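Local coordinates for alpha-galactosidase 1 (Saccharomyces cerevisiae, PDB 3LRK), which hydrolyses terminal, non-reducing alpha-D-galactose residues from alpha-D-galactosides such as galactose oligosaccharides, galactomannans and galactolipids, at residues P21-L26 with I200-R205; Q317-I322 with P349-D354; T371-I376 with G445-N450; Q355-L360 with Y465-S470. The protein carries 1 engineered substitution. One frame throughout, in Å; residues are numbered along the deposited sequence.

Contact 1 of 4, residues P21-L26 with I200-R205; sequences PSYNGL and IANSWR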
# COMPACT_ATOMS: atom_id res chain seq x y z
N PRO A 21 29.76 -6.22 8.93
CA PRO A 21 30.58 -7.34 8.46
C PRO A 21 29.72 -8.39 7.77
O PRO A 21 28.51 -8.48 8.04
CB PRO A 21 31.18 -7.92 9.75
CG PRO A 21 30.29 -7.45 10.85
CD PRO A 21 29.74 -6.12 10.41
N SER A 22 30.33 -9.18 6.88
CA SER A 22 29.67 -10.34 6.32
C SER A 22 29.18 -11.23 7.46
O SER A 22 29.95 -11.52 8.37
CB SER A 22 30.64 -11.12 5.42
OG SER A 22 30.07 -12.36 5.06
N TYR A 23 27.93 -11.67 7.43
CA TYR A 23 27.39 -12.48 8.54
C TYR A 23 28.13 -13.83 8.75
O TYR A 23 28.18 -14.35 9.87
CB TYR A 23 25.87 -12.68 8.39
CG TYR A 23 25.46 -13.95 7.66
CD1 TYR A 23 24.95 -15.04 8.36
CD2 TYR A 23 25.59 -14.06 6.27
CE1 TYR A 23 24.57 -16.23 7.70
CE2 TYR A 23 25.22 -15.24 5.60
CZ TYR A 23 24.71 -16.31 6.32
OH TYR A 23 24.35 -17.47 5.68
N ASN A 24 28.69 -14.39 7.68
CA ASN A 24 29.35 -15.71 7.74
C ASN A 24 30.76 -15.72 7.16
O ASN A 24 31.36 -16.79 7.02
CB ASN A 24 28.51 -16.78 7.02
CG ASN A 24 28.35 -16.51 5.54
OD1 ASN A 24 28.78 -15.46 5.05
ND2 ASN A 24 27.75 -17.46 4.81
N GLY A 25 31.26 -14.54 6.78
CA GLY A 25 32.60 -14.39 6.20
C GLY A 25 32.67 -14.59 4.69
O GLY A 25 33.71 -14.36 4.10
N LEU A 26 31.57 -15.02 4.08
CA LEU A 26 31.52 -15.21 2.62
C LEU A 26 30.88 -14.01 1.90
O LEU A 26 30.41 -13.07 2.55
CB LEU A 26 30.79 -16.52 2.27
CG LEU A 26 31.42 -17.82 2.77
CD1 LEU A 26 30.47 -19.01 2.62
CD2 LEU A 26 32.76 -18.09 2.04
N ILE A 200 21.56 -12.47 7.74
CA ILE A 200 21.30 -13.91 7.65
C ILE A 200 21.68 -14.56 6.31
O ILE A 200 21.56 -15.78 6.18
CB ILE A 200 19.79 -14.22 7.92
CG1 ILE A 200 18.90 -13.54 6.87
CG2 ILE A 200 19.38 -13.82 9.36
CD1 ILE A 200 17.41 -14.07 6.87
N ALA A 201 22.09 -13.77 5.32
CA ALA A 201 22.36 -14.27 3.96
C ALA A 201 23.45 -13.48 3.23
O ALA A 201 23.77 -12.36 3.62
CB ALA A 201 21.08 -14.27 3.13
N ASN A 202 24.00 -14.08 2.17
CA ASN A 202 25.04 -13.46 1.36
C ASN A 202 24.54 -12.71 0.12
O ASN A 202 25.23 -11.82 -0.40
CB ASN A 202 26.07 -14.53 0.95
CG ASN A 202 26.83 -15.07 2.14
OD1 ASN A 202 26.84 -16.28 2.40
ND2 ASN A 202 27.48 -14.17 2.88
N SER A 203 23.36 -13.09 -0.37
CA SER A 203 22.72 -12.38 -1.48
C SER A 203 21.21 -12.65 -1.43
O SER A 203 20.77 -13.60 -0.77
CB SER A 203 23.32 -12.77 -2.85
OG SER A 203 22.97 -14.09 -3.23
N TRP A 204 20.44 -11.78 -2.07
CA TRP A 204 18.98 -11.92 -2.14
C TRP A 204 18.46 -11.46 -3.48
O TRP A 204 18.75 -10.34 -3.93
CB TRP A 204 18.28 -11.14 -1.00
CG TRP A 204 18.84 -9.79 -0.79
CD1 TRP A 204 18.44 -8.64 -1.40
CD2 TRP A 204 19.94 -9.44 0.07
NE1 TRP A 204 19.21 -7.58 -0.96
CE2 TRP A 204 20.14 -8.04 -0.07
CE3 TRP A 204 20.76 -10.16 0.94
CZ2 TRP A 204 21.14 -7.35 0.64
CZ3 TRP A 204 21.78 -9.46 1.64
CH2 TRP A 204 21.94 -8.07 1.49
N ARG A 205 17.69 -12.32 -4.15
CA ARG A 205 16.95 -11.89 -5.31
C ARG A 205 16.06 -10.73 -4.88
O ARG A 205 15.50 -10.77 -3.79
CB ARG A 205 16.12 -13.05 -5.86
CG ARG A 205 16.99 -14.11 -6.59
CD ARG A 205 17.27 -13.71 -8.06
NE ARG A 205 15.99 -13.43 -8.70
CZ ARG A 205 15.17 -14.36 -9.19
NH1 ARG A 205 15.52 -15.65 -9.19
NH2 ARG A 205 14.01 -13.98 -9.69
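N24, traced outward from its CB, joins both halves of this contact. CB sits over the centre of the Y23 ring, 3.8 Å above its plane. The opposite ring face lies flat on the chain at I200-A201, with I200 C 3.4 Å above the plane and A201 N displaced toward the rim. From CB the side chain turns so that CG occupies the crowded position between the backbone N and the carbonyl carbon. This aims the amide tip to tip at that of N202, the two planes being 30° apart. N24 OD1 takes N202 ND2 at 2.8 Å (N-H...O 164°); the donor stands somewhat above the carbonyl plane. The same OD1 receives L26 N at 3.0 Å, closing an Asx turn. N24 ND2 answers with a 2.8 Å bond to N202 OD1, a little less straight at 147° but directed onto a lone pair. S22 OG, bonded to L26 O at 2.6 Å, tightens the same loop.

N202 also bonds through OD1 to Y183 N and through ND2 to G256 O, so its amide joins the loop before strand 32-35 to the neighbourhood of barrel strands 182-185 and 258-260. The pair, lying just before strand 203-205 with its substrate-binding R205, is reciprocal and uncharged; L26 N on one side and Y183 N and G256 O on the other settle which end of each amide is oxygen.

Contact 2 of 4, residues Q317-I322 with P349-D354; sequences QDSNGI and PLDNGD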
# COMPACT_ATOMS: atom_id res chain seq x y z
N GLN A 317 33.82 -6.98 -9.11
CA GLN A 317 34.64 -7.61 -8.10
C GLN A 317 35.56 -6.62 -7.39
O GLN A 317 36.54 -7.01 -6.77
CB GLN A 317 35.46 -8.75 -8.72
CG GLN A 317 34.61 -9.90 -9.28
CD GLN A 317 33.89 -10.68 -8.19
OE1 GLN A 317 34.52 -11.23 -7.29
NE2 GLN A 317 32.56 -10.73 -8.27
N ASP A 318 35.21 -5.33 -7.48
CA ASP A 318 35.92 -4.29 -6.74
C ASP A 318 35.97 -4.66 -5.25
O ASP A 318 34.96 -5.06 -4.68
CB ASP A 318 35.24 -2.93 -6.92
CG ASP A 318 36.11 -1.77 -6.46
OD1 ASP A 318 37.31 -1.77 -6.80
OD2 ASP A 318 35.61 -0.87 -5.76
N SER A 319 37.13 -4.52 -4.62
CA SER A 319 37.21 -4.83 -3.20
C SER A 319 36.47 -3.73 -2.42
O SER A 319 36.40 -2.59 -2.88
CB SER A 319 38.65 -5.02 -2.74
OG SER A 319 39.43 -3.91 -3.08
N ASN A 320 35.88 -4.10 -1.29
CA ASN A 320 35.04 -3.15 -0.53
C ASN A 320 33.94 -2.55 -1.40
O ASN A 320 33.56 -1.39 -1.25
CB ASN A 320 35.91 -2.07 0.14
CG ASN A 320 37.06 -2.66 0.94
OD1 ASN A 320 36.85 -3.50 1.82
ND2 ASN A 320 38.28 -2.23 0.63
N GLY A 321 33.41 -3.39 -2.29
CA GLY A 321 32.47 -3.03 -3.34
C GLY A 321 31.28 -2.20 -2.93
O GLY A 321 30.62 -2.47 -1.93
N ILE A 322 31.01 -1.17 -3.73
CA ILE A 322 29.85 -0.31 -3.55
C ILE A 322 29.06 -0.33 -4.85
O ILE A 322 29.62 -0.04 -5.91
CB ILE A 322 30.28 1.13 -3.17
CG1 ILE A 322 31.04 1.12 -1.84
CG2 ILE A 322 29.07 2.07 -3.11
CD1 ILE A 322 31.72 2.43 -1.49
N PRO A 349 31.68 4.93 -6.94
CA PRO A 349 33.08 4.94 -6.52
C PRO A 349 33.72 3.57 -6.64
O PRO A 349 33.03 2.54 -6.58
CB PRO A 349 33.01 5.35 -5.05
CG PRO A 349 31.66 4.91 -4.59
CD PRO A 349 30.76 5.02 -5.79
N LEU A 350 35.04 3.56 -6.82
CA LEU A 350 35.82 2.34 -6.89
C LEU A 350 36.92 2.42 -5.85
O LEU A 350 37.42 3.52 -5.56
CB LEU A 350 36.43 2.14 -8.28
CG LEU A 350 35.43 1.90 -9.41
CD1 LEU A 350 36.09 2.12 -10.77
CD2 LEU A 350 34.81 0.50 -9.32
N ASP A 351 37.30 1.27 -5.29
CA ASP A 351 38.17 1.24 -4.13
C ASP A 351 39.52 1.96 -4.30
O ASP A 351 40.02 2.56 -3.35
CB ASP A 351 38.40 -0.19 -3.67
CG ASP A 351 38.95 -0.26 -2.26
OD1 ASP A 351 40.07 -0.77 -2.09
OD2 ASP A 351 38.26 0.21 -1.32
N ASN A 352 40.09 1.90 -5.51
CA ASN A 352 41.39 2.56 -5.78
C ASN A 352 41.31 4.07 -6.02
O ASN A 352 42.32 4.74 -6.28
CB ASN A 352 42.14 1.86 -6.94
CG ASN A 352 41.55 2.20 -8.31
OD1 ASN A 352 40.42 2.67 -8.43
ND2 ASN A 352 42.33 1.92 -9.36
N GLY A 353 40.09 4.61 -5.95
CA GLY A 353 39.85 6.04 -6.14
C GLY A 353 39.27 6.40 -7.49
O GLY A 353 38.90 7.55 -7.72
N ASP A 354 39.20 5.43 -8.40
CA ASP A 354 38.60 5.64 -9.71
C ASP A 354 37.06 5.74 -9.59
O ASP A 354 36.51 5.54 -8.51
CB ASP A 354 38.99 4.50 -10.68
CG ASP A 354 40.50 4.43 -10.95
OD1 ASP A 354 41.24 5.38 -10.59
OD2 ASP A 354 40.94 3.42 -11.53
O HOH W 1 32.96 -0.25 -6.01
O HOH W 2 39.46 -0.31 -7.61
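D318 OD2 has two close partners: D351 N, which reaches its syn lone pair at 2.8 Å, and water 1 at 2.7 Å. The carboxylate comes to this place because CG is anti to the backbone N (chi1 -166°). Its other oxygen, OD1, holds water 2 at 2.7 Å and shares D351 N only through a weak, longer bond. Water 2 accepts from N352 N, so one carboxylate serves two successive amides of the type I turn L350-G353, the first directly and the second through solvent. Water 1 accepts from I322 N and lies 2.8 Å from P349 O; it has more acceptors within reach than protons, so it need not donate to both oxygens.

D351 returns the contact toward the type II turn D318-G321. N320 ND2 donates to D351 OD2 at 3.1 Å, nearly straight (164°), though it arrives 51° out of the carboxylate plane; S319 OG adds a weak bond to D351 OD1. Further along, I322 CD1 meets P349 CG at 4.0 Å, the two side chains crossing at about a right angle. An alanine in place of D318 would remove both carboxylate oxygens, and would probably leave D351 N without its direct partner and loosen the two waters.

The link between helix 310-316 and strand 325-331 is thus fastened to the hairpin turn joining strands 342-349 and 355-361. Because D318 and D351 are both acidic, with OD2 atoms 5.3 Å apart, the amide, hydroxyl and water donors between the turns probably offset their mutual repulsion.

Contact 3 of 4, residues T371-I376 with G445-N450; sequences TTLEEI and GSLSPN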
# COMPACT_ATOMS: atom_id res chain seq x y z
N THR A 371 27.61 14.04 -20.24
CA THR A 371 27.63 14.38 -18.83
C THR A 371 28.84 15.28 -18.51
O THR A 371 29.62 15.62 -19.40
CB THR A 371 27.60 13.11 -17.92
OG1 THR A 371 27.43 13.51 -16.56
CG2 THR A 371 28.87 12.27 -18.08
N THR A 372 28.95 15.67 -17.24
CA THR A 372 30.03 16.54 -16.76
C THR A 372 30.59 15.93 -15.48
O THR A 372 29.99 15.02 -14.92
CB THR A 372 29.50 17.96 -16.41
OG1 THR A 372 28.57 17.86 -15.33
CG2 THR A 372 28.80 18.62 -17.61
N LEU A 373 31.72 16.46 -15.01
CA LEU A 373 32.29 16.04 -13.72
C LEU A 373 31.34 16.28 -12.54
O LEU A 373 31.34 15.51 -11.58
CB LEU A 373 33.63 16.74 -13.45
CG LEU A 373 34.84 16.39 -14.33
CD1 LEU A 373 36.02 17.29 -13.96
CD2 LEU A 373 35.22 14.92 -14.23
N GLU A 374 30.55 17.36 -12.63
CA GLU A 374 29.59 17.70 -11.57
C GLU A 374 28.53 16.61 -11.40
O GLU A 374 28.20 16.25 -10.27
CB GLU A 374 28.92 19.06 -11.84
CG GLU A 374 29.90 20.25 -11.87
CD GLU A 374 29.20 21.61 -11.90
OE1 GLU A 374 27.95 21.66 -12.00
OE2 GLU A 374 29.91 22.64 -11.83
N GLU A 375 28.04 16.07 -12.52
CA GLU A 375 27.07 14.97 -12.52
C GLU A 375 27.69 13.64 -12.13
O GLU A 375 27.11 12.89 -11.34
CB GLU A 375 26.40 14.82 -13.89
CG GLU A 375 25.48 15.94 -14.30
CD GLU A 375 24.58 15.54 -15.45
OE1 GLU A 375 25.00 14.72 -16.29
OE2 GLU A 375 23.43 16.04 -15.50
N ILE A 376 28.86 13.34 -12.70
CA ILE A 376 29.61 12.12 -12.37
C ILE A 376 29.92 12.05 -10.88
O ILE A 376 29.65 11.04 -10.23
CB ILE A 376 30.91 12.02 -13.20
CG1 ILE A 376 30.59 11.75 -14.67
CG2 ILE A 376 31.82 10.94 -12.62
CD1 ILE A 376 31.75 12.04 -15.63
N GLY A 445 40.57 9.48 -23.88
CA GLY A 445 40.53 10.92 -23.69
C GLY A 445 40.57 11.31 -22.23
O GLY A 445 40.98 10.52 -21.36
N SER A 446 40.14 12.53 -21.95
CA SER A 446 40.17 13.06 -20.60
C SER A 446 39.04 14.07 -20.43
O SER A 446 38.58 14.67 -21.40
CB SER A 446 41.52 13.71 -20.32
OG SER A 446 41.68 14.89 -21.09
N LEU A 447 38.60 14.23 -19.18
CA LEU A 447 37.53 15.17 -18.85
C LEU A 447 38.05 16.20 -17.86
O LEU A 447 38.46 15.85 -16.75
CB LEU A 447 36.32 14.44 -18.27
CG LEU A 447 34.89 14.88 -18.64
CD1 LEU A 447 33.88 14.20 -17.73
CD2 LEU A 447 34.70 16.39 -18.62
N SER A 448 38.02 17.46 -18.27
CA SER A 448 38.48 18.58 -17.45
C SER A 448 37.29 19.29 -16.81
O SER A 448 36.16 19.15 -17.28
CB SER A 448 39.27 19.59 -18.31
OG SER A 448 40.28 18.95 -19.06
N PRO A 449 37.53 20.06 -15.73
CA PRO A 449 36.46 20.89 -15.20
C PRO A 449 35.85 21.77 -16.30
O PRO A 449 36.55 22.18 -17.23
CB PRO A 449 37.17 21.76 -14.16
CG PRO A 449 38.31 20.94 -13.72
CD PRO A 449 38.77 20.20 -14.94
N ASN A 450 34.55 22.04 -16.17
CA ASN A 450 33.80 22.91 -17.10
C ASN A 450 33.50 22.28 -18.47
O ASN A 450 32.60 22.75 -19.18
CB ASN A 450 34.47 24.29 -17.26
CG ASN A 450 35.05 24.82 -15.95
OD1 ASN A 450 34.38 24.87 -14.92
ND2 ASN A 450 36.32 25.23 -16.00
O HOH W 3 33.15 18.50 -16.56
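The S448-P449 peptide presents one face to L373, whose CD1 stands above the C-N bond, 3.6 Å from P449 N and 3.7 Å from S448 C. At the proline ring, P449 CD lies 4.1 Å from the same methyl.

The second branch of L373 faces the strand. CD2 meets L447 CD1 tip to tip at 3.8 Å, and I376 CD1, one turn later, reaches that same L447 methyl at 3.7 Å. One L447 methyl thus meets both helix side chains, which approach it from the same general side. Water 3 adds a polar bridge, accepting from L373 N and donating to S448 O at 3.2 Å. A serine at L373 would remove both methyls, and would probably loosen the packing on L447 and on the proline peptide.

T372 is the N-cap of the short helix 373-376, its OG1 accepting weakly from E375 N, while T371 OG1 donates to the anti lone pair of E375 OE1 at 2.7 Å. Through this helix the contact sits against the beta-sandwich sheet: strand 442-447 lies at its margin beside strand 391-395, whose W391 touches L373, while I376 rests on strand 355-361.

Contact 4 of 4, residues Q355-L360 with Y465-S470; sequences QVVALL and YRLRPS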
# COMPACT_ATOMS: atom_id res chain seq x y z
N GLN A 355 36.40 6.07 -10.69
CA GLN A 355 34.93 6.17 -10.75
C GLN A 355 34.44 5.37 -11.95
O GLN A 355 35.05 5.42 -13.01
CB GLN A 355 34.50 7.64 -10.89
CG GLN A 355 33.01 7.94 -10.56
CD GLN A 355 32.70 7.94 -9.06
OE1 GLN A 355 31.54 8.03 -8.65
NE2 GLN A 355 33.74 7.86 -8.23
N VAL A 356 33.34 4.61 -11.78
CA VAL A 356 32.69 3.95 -12.92
C VAL A 356 31.52 4.80 -13.35
O VAL A 356 30.71 5.23 -12.51
CB VAL A 356 32.05 2.56 -12.61
CG1 VAL A 356 32.13 1.64 -13.84
CG2 VAL A 356 32.65 1.91 -11.43
N VAL A 357 31.41 5.03 -14.65
CA VAL A 357 30.33 5.83 -15.22
C VAL A 357 29.63 5.01 -16.29
O VAL A 357 30.28 4.35 -17.10
CB VAL A 357 30.86 7.18 -15.78
CG1 VAL A 357 29.72 8.05 -16.29
CG2 VAL A 357 31.64 7.92 -14.71
N ALA A 358 28.30 5.04 -16.27
CA ALA A 358 27.50 4.38 -17.31
C ALA A 358 26.57 5.38 -17.96
O ALA A 358 25.81 6.07 -17.28
CB ALA A 358 26.70 3.20 -16.73
N LEU A 359 26.66 5.50 -19.28
CA LEU A 359 25.66 6.23 -20.04
C LEU A 359 24.79 5.21 -20.78
O LEU A 359 25.24 4.53 -21.69
CB LEU A 359 26.30 7.25 -20.98
CG LEU A 359 26.91 8.47 -20.26
CD1 LEU A 359 27.80 9.29 -21.20
CD2 LEU A 359 25.82 9.34 -19.65
N LEU A 360 23.54 5.10 -20.34
CA LEU A 360 22.68 4.02 -20.77
C LEU A 360 21.57 4.54 -21.67
O LEU A 360 20.76 5.37 -21.27
CB LEU A 360 22.13 3.27 -19.54
CG LEU A 360 21.18 2.07 -19.71
CD1 LEU A 360 21.88 0.90 -20.42
CD2 LEU A 360 20.68 1.64 -18.34
N TYR A 465 32.35 3.46 -18.75
CA TYR A 465 33.69 4.03 -18.52
C TYR A 465 34.26 3.85 -17.12
O TYR A 465 33.52 3.83 -16.13
CB TYR A 465 33.70 5.54 -18.78
CG TYR A 465 33.21 5.98 -20.13
CD1 TYR A 465 32.15 6.89 -20.23
CD2 TYR A 465 33.79 5.51 -21.31
CE1 TYR A 465 31.69 7.32 -21.46
CE2 TYR A 465 33.32 5.93 -22.55
CZ TYR A 465 32.28 6.84 -22.61
OH TYR A 465 31.80 7.28 -23.82
N ARG A 466 35.58 3.77 -17.05
CA ARG A 466 36.31 3.94 -15.81
C ARG A 466 37.10 5.25 -15.88
O ARG A 466 37.87 5.46 -16.81
CB ARG A 466 37.24 2.75 -15.54
CG ARG A 466 37.85 2.75 -14.15
CD ARG A 466 38.52 1.43 -13.79
NE ARG A 466 39.03 1.49 -12.42
CZ ARG A 466 38.96 0.50 -11.54
NH1 ARG A 466 38.40 -0.65 -11.86
NH2 ARG A 466 39.45 0.67 -10.31
N LEU A 467 36.86 6.14 -14.91
CA LEU A 467 37.60 7.40 -14.81
C LEU A 467 38.74 7.29 -13.81
O LEU A 467 38.56 6.76 -12.71
CB LEU A 467 36.68 8.57 -14.42
CG LEU A 467 35.54 9.05 -15.33
CD1 LEU A 467 35.30 10.55 -15.15
CD2 LEU A 467 35.75 8.75 -16.80
N ARG A 468 39.92 7.78 -14.20
CA ARG A 468 41.12 7.71 -13.36
C ARG A 468 41.73 9.11 -13.27
O ARG A 468 41.69 9.87 -14.24
CB ARG A 468 42.14 6.73 -13.94
CG ARG A 468 41.59 5.36 -14.31
CD ARG A 468 42.70 4.33 -14.46
NE ARG A 468 43.32 4.03 -13.17
CZ ARG A 468 44.45 3.35 -13.02
NH1 ARG A 468 45.11 2.89 -14.07
NH2 ARG A 468 44.92 3.14 -11.79
N PRO A 469 42.30 9.46 -12.09
CA PRO A 469 42.93 10.77 -12.00
C PRO A 469 44.14 10.84 -12.93
O PRO A 469 44.97 9.93 -12.91
CB PRO A 469 43.37 10.85 -10.53
CG PRO A 469 42.57 9.80 -9.82
CD PRO A 469 42.40 8.71 -10.83
N SER A 470 44.20 11.89 -13.75
CA SER A 470 45.31 12.10 -14.69
C SER A 470 46.67 12.14 -14.00
O SER A 470 47.66 11.62 -14.52
CB SER A 470 45.10 13.39 -15.48
OG SER A 470 43.86 13.39 -16.16
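V357 and L467 make the apolar centre, V357 CG2 lying 4.1 Å from L467 CG as the side chains cross obliquely on one face of the sheet. Y465 continues that face: its CB is 4.4 Å from V357 CB, and its ring edge, at CE1, is met by L359 CD1 at 4.4 Å. Two hydrogen-bonded antiparallel pairs carry this layer. In the first, Q355 N donates to L467 O at 3.0 Å while L467 N returns a 2.7 Å bond to Q355 O, nearly along the C=O axis. In the second, V357 N to Y465 O and Y465 N to V357 O both measure 2.8 Å, with the latter almost straight at 175°. Between them V356 and R466 form a non-hydrogen-bonded pair, where V356 CA makes a CA-H...O contact of 3.3 Å with Y465 O.

Beyond the two strands, Y465 OH bonds T455 OG1 and Q355 OE1 bonds S347 OG. On the reverse face R466 runs extended from CG to NE and forms a salt bridge with D354. In this inner pairing of the C-terminal antiparallel sheet, the four backbone bonds satisfy the facing N-H and C=O groups of Q355, V357, Y465 and L467, while V356 and R466 bond to the flanking strands. One face is thus chiefly apolar, the other carrying the buried arginine, whose charge is probably balanced in part by D354, which R468 also shares.

Contact 4 is the core member, all its touching residues being buried and its bonds running from backbone to backbone within the antiparallel sheet. Contact 3 packs on that sheet through I376, which meets V357 and L467; its side-chain contacts are apolar, with one water bridge, and it is partly buried. Contact 2 touches contact 4 at the other face, where D354 salt-bridges R466 and L350 packs on V356; several of its residues are exposed, and carboxylates and waters join its turns. Contact 1 stands apart, partly buried, with three of seven touching residues buried and none exposed; its neutral paired amides join two loops, one leading into barrel strand 32-35 and the other into 203-205.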